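Local coordinates for protein taurine dioxygenase (Burkholderia ambifaria, PDB 5VN6) that probably acts as a taurine dioxygenase of the TfdA family and holds a magnesium ion at its metal site in this crystal, at residues N212-A217 / Q223-G228. Residues are numbered along the deposited sequence; the frame is centred on the assembly and turned at random.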
ATOM      1  N   ASN A 212      -1.063 -18.634  23.346  1.00 32.61           N
ATOM      2  CA  ASN A 212      -2.090 -19.557  23.823  1.00 33.82           C
ATOM      3  C   ASN A 212      -2.800 -20.243  22.660  1.00 40.67           C
ATOM      4  O   ASN A 212      -3.992 -20.561  22.747  1.00 38.12           O
ATOM      5  CB  ASN A 212      -3.093 -18.840  24.742  1.00 38.82           C
ATOM      6  CG  ASN A 212      -3.823 -17.681  24.045  1.00 40.09           C
ATOM      7  OD1 ASN A 212      -3.476 -17.265  22.915  1.00 38.00           O
ATOM      8  ND2 ASN A 212      -4.855 -17.162  24.715  1.00 38.31           N
ATOM      9  N   PHE A 213      -2.061 -20.483  21.569  1.00 34.66           N
ATOM     10  CA  PHE A 213      -2.593 -21.137  20.380  1.00 34.88           C
ATOM     11  C   PHE A 213      -2.706 -22.648  20.553  1.00 37.21           C
ATOM     12  O   PHE A 213      -3.676 -23.259  20.088  1.00 34.06           O
ATOM     13  CB  PHE A 213      -1.694 -20.810  19.183  1.00 29.27           C
ATOM     14  CG  PHE A 213      -2.148 -21.419  17.885  1.00 32.76           C
ATOM     15  CD1 PHE A 213      -2.966 -20.702  17.015  1.00 26.25           C
ATOM     16  CD2 PHE A 213      -1.762 -22.720  17.538  1.00 35.93           C
ATOM     17  CE1 PHE A 213      -3.394 -21.262  15.825  1.00 35.17           C
ATOM     18  CE2 PHE A 213      -2.186 -23.292  16.348  1.00 35.43           C
ATOM     19  CZ  PHE A 213      -3.004 -22.557  15.482  1.00 37.89           C
ATOM     20  N   HIS A 214      -1.712 -23.271  21.187  1.00 35.37           N
ATOM     21  CA  HIS A 214      -1.611 -24.725  21.213  1.00 38.19           C
ATOM     22  C   HIS A 214      -2.660 -25.321  22.157  1.00 40.36           C
ATOM     23  O   HIS A 214      -2.399 -25.507  23.349  1.00 46.40           O
ATOM     24  CB  HIS A 214      -0.183 -25.111  21.606  1.00 43.19           C
ATOM     25  CG  HIS A 214       0.194 -26.525  21.284  1.00 43.75           C
ATOM     26  ND1 HIS A 214      -0.626 -27.598  21.558  1.00 45.79           N
ATOM     27  CD2 HIS A 214       1.351 -27.048  20.810  1.00 40.30           C
ATOM     28  CE1 HIS A 214      -0.012 -28.720  21.217  1.00 45.37           C
ATOM     29  NE2 HIS A 214       1.191 -28.414  20.763  1.00 42.88           N
ATOM     30  N   THR A 215      -3.856 -25.584  21.641  1.00 45.19           N
ATOM     31  CA  THR A 215      -4.983 -26.157  22.360  1.00 46.13           C
ATOM     32  C   THR A 215      -5.508 -27.350  21.579  1.00 46.34           C
ATOM     33  O   THR A 215      -5.289 -27.450  20.366  1.00 43.23           O
ATOM     34  CB  THR A 215      -6.121 -25.134  22.535  1.00 46.45           C
ATOM     35  OG1 THR A 215      -6.655 -24.798  21.246  1.00 39.37           O
ATOM     36  CG2 THR A 215      -5.626 -23.859  23.234  1.00 44.80           C
ATOM     37  N   PRO A 216      -6.216 -28.274  22.238  1.00 44.40           N
ATOM     38  CA  PRO A 216      -6.768 -29.426  21.504  1.00 45.44           C
ATOM     39  C   PRO A 216      -7.726 -29.042  20.386  1.00 42.13           C
ATOM     40  O   PRO A 216      -7.884 -29.812  19.432  1.00 41.71           O
ATOM     41  CB  PRO A 216      -7.490 -30.226  22.597  1.00 51.09           C
ATOM     42  CG  PRO A 216      -6.799 -29.838  23.867  1.00 50.54           C
ATOM     43  CD  PRO A 216      -6.458 -28.380  23.688  1.00 48.37           C
ATOM     44  N   ALA A 217      -8.365 -27.874  20.469  1.00 43.03           N
ATOM     45  CA  ALA A 217      -9.266 -27.441  19.412  1.00 45.46           C
ATOM     46  C   ALA A 217      -8.504 -27.080  18.148  1.00 47.03           C
ATOM     47  O   ALA A 217      -9.021 -27.257  17.038  1.00 45.67           O
ATOM     48  CB  ALA A 217     -10.097 -26.254  19.893  1.00 47.59           C
ATOM     49  N   GLN A 223       2.646 -30.290  13.279  1.00 33.28           N
ATOM     50  CA  GLN A 223       2.713 -29.256  12.251  1.00 29.63           C
ATOM     51  C   GLN A 223       1.523 -28.294  12.314  1.00 33.88           C
ATOM     52  O   GLN A 223       1.640 -27.167  11.815  1.00 28.80           O
ATOM     53  CB  GLN A 223       2.860 -29.854  10.839  1.00 39.22           C
ATOM     54  CG  GLN A 223       1.730 -30.701  10.310  1.00 37.24           C
ATOM     55  CD  GLN A 223       1.808 -30.859   8.782  1.00 44.21           C
ATOM     56  OE1 GLN A 223       0.884 -30.486   8.067  1.00 35.99           O
ATOM     57  NE2 GLN A 223       2.903 -31.425   8.291  1.00 37.15           N
ATOM     58  N   ASP A 224       0.396 -28.693  12.927  1.00 29.12           N
ATOM     59  CA  ASP A 224      -0.693 -27.743  13.199  1.00 29.68           C
ATOM     60  C   ASP A 224      -0.232 -26.607  14.125  1.00 38.10           C
ATOM     61  O   ASP A 224      -0.700 -25.466  14.008  1.00 37.19           O
ATOM     62  CB  ASP A 224      -1.889 -28.460  13.847  1.00 31.41           C
ATOM     63  CG  ASP A 224      -2.554 -29.463  12.936  1.00 39.25           C
ATOM     64  OD1 ASP A 224      -2.519 -29.272  11.690  1.00 37.55           O
ATOM     65  OD2 ASP A 224      -3.114 -30.446  13.477  1.00 38.69           O
ATOM     66  N   ALA A 225       0.651 -26.905  15.083  1.00 33.85           N
ATOM     67  CA  ALA A 225       1.106 -25.858  16.005  1.00 34.23           C
ATOM     68  C   ALA A 225       2.239 -25.040  15.390  1.00 32.39           C
ATOM     69  O   ALA A 225       2.246 -23.806  15.465  1.00 32.29           O
ATOM     70  CB  ALA A 225       1.549 -26.477  17.339  1.00 31.90           C
ATOM     71  N   ASN A 226       3.198 -25.705  14.784  1.00 29.92           N
ATOM     72  CA  ASN A 226       4.355 -25.028  14.223  1.00 32.57           C
ATOM     73  C   ASN A 226       4.702 -25.748  12.929  1.00 33.51           C
ATOM     74  O   ASN A 226       5.107 -26.916  12.970  1.00 36.55           O
ATOM     75  CB  ASN A 226       5.520 -25.031  15.231  1.00 34.15           C
ATOM     76  CG  ASN A 226       6.457 -23.826  15.055  1.00 43.51           C
ATOM     77  OD1 ASN A 226       6.371 -23.099  14.057  1.00 43.71           O
ATOM     78  ND2 ASN A 226       7.361 -23.618  16.024  1.00 38.68           N
ATOM     79  N   PRO A 227       4.571 -25.107  11.754  1.00 28.39           N
ATOM     80  CA  PRO A 227       4.383 -23.692  11.423  1.00 25.58           C
ATOM     81  C   PRO A 227       2.957 -23.134  11.508  1.00 26.51           C
ATOM     82  O   PRO A 227       2.778 -21.953  11.199  1.00 33.80           O
ATOM     83  CB  PRO A 227       4.832 -23.639   9.948  1.00 29.91           C
ATOM     84  CG  PRO A 227       4.369 -24.984   9.387  1.00 26.95           C
ATOM     85  CD  PRO A 227       4.541 -25.969  10.545  1.00 31.23           C
ATOM     86  N   GLY A 228       1.985 -23.945  11.923  1.00 28.40           N
ATOM     87  CA  GLY A 228       0.589 -23.545  11.802  1.00 30.12           C
ATOM     88  C   GLY A 228       0.284 -22.233  12.491  1.00 32.39           C
ATOM     89  O   GLY A 228      -0.355 -21.355  11.914  1.00 25.04           O
TER
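F213 reaches from the loop after strand 207-210 to the backbone at D224, A225 and G228, while the neighbouring H214 meets the methyl group of A225. The phenyl side chain starts with its CB toward the helical turn but well short of it. CG, anti to the backbone N (chi1 -179°), carries the ring across toward the helical turn of 223-225. CD2 begins the branch nearer that turn, and the next atom makes the closest approach: F213 CE2 lies 3.5 Å from the carbonyl oxygen D224 O. The same F213 CE2 is 4.2 Å from A225 CA. At the tip, F213 CZ lies 4.0 Å from D224 O and 4.5 Å from G228 C. The ring meets this backbone obliquely. Beyond the two segments it also touches L156, A229 and L232, and it is buried although its surroundings are largely at the surface.

H214 meets the methyl of A225 obliquely through CD2, 3.5 Å from A225 CB, with V219 touching both residues; no hydrogen bond crosses the contact. Within each segment a backbone bond is made. H214 is the centre of an inverse gamma turn, closed by a weak bond from T215 N to F213 O, which also accepts R218 NH2. On the other side, G228 N bonds to Q223 O across the turn containing the cis peptide before P227. D224 OD2 forms a salt bridge with R220 NE and accepts a hydrogen bond from V221 N.

The contact closes a surface excursion between strand 207-210 and helix 228-237, far from the metal site. N212 ties its start to the beginning of strand 157-160 and the loop leading into it, ND2 donating to D155 O and OD1 accepting from R157 N, while F213 spans from there to the short helix 222-225 and the first turns of helix 228-237.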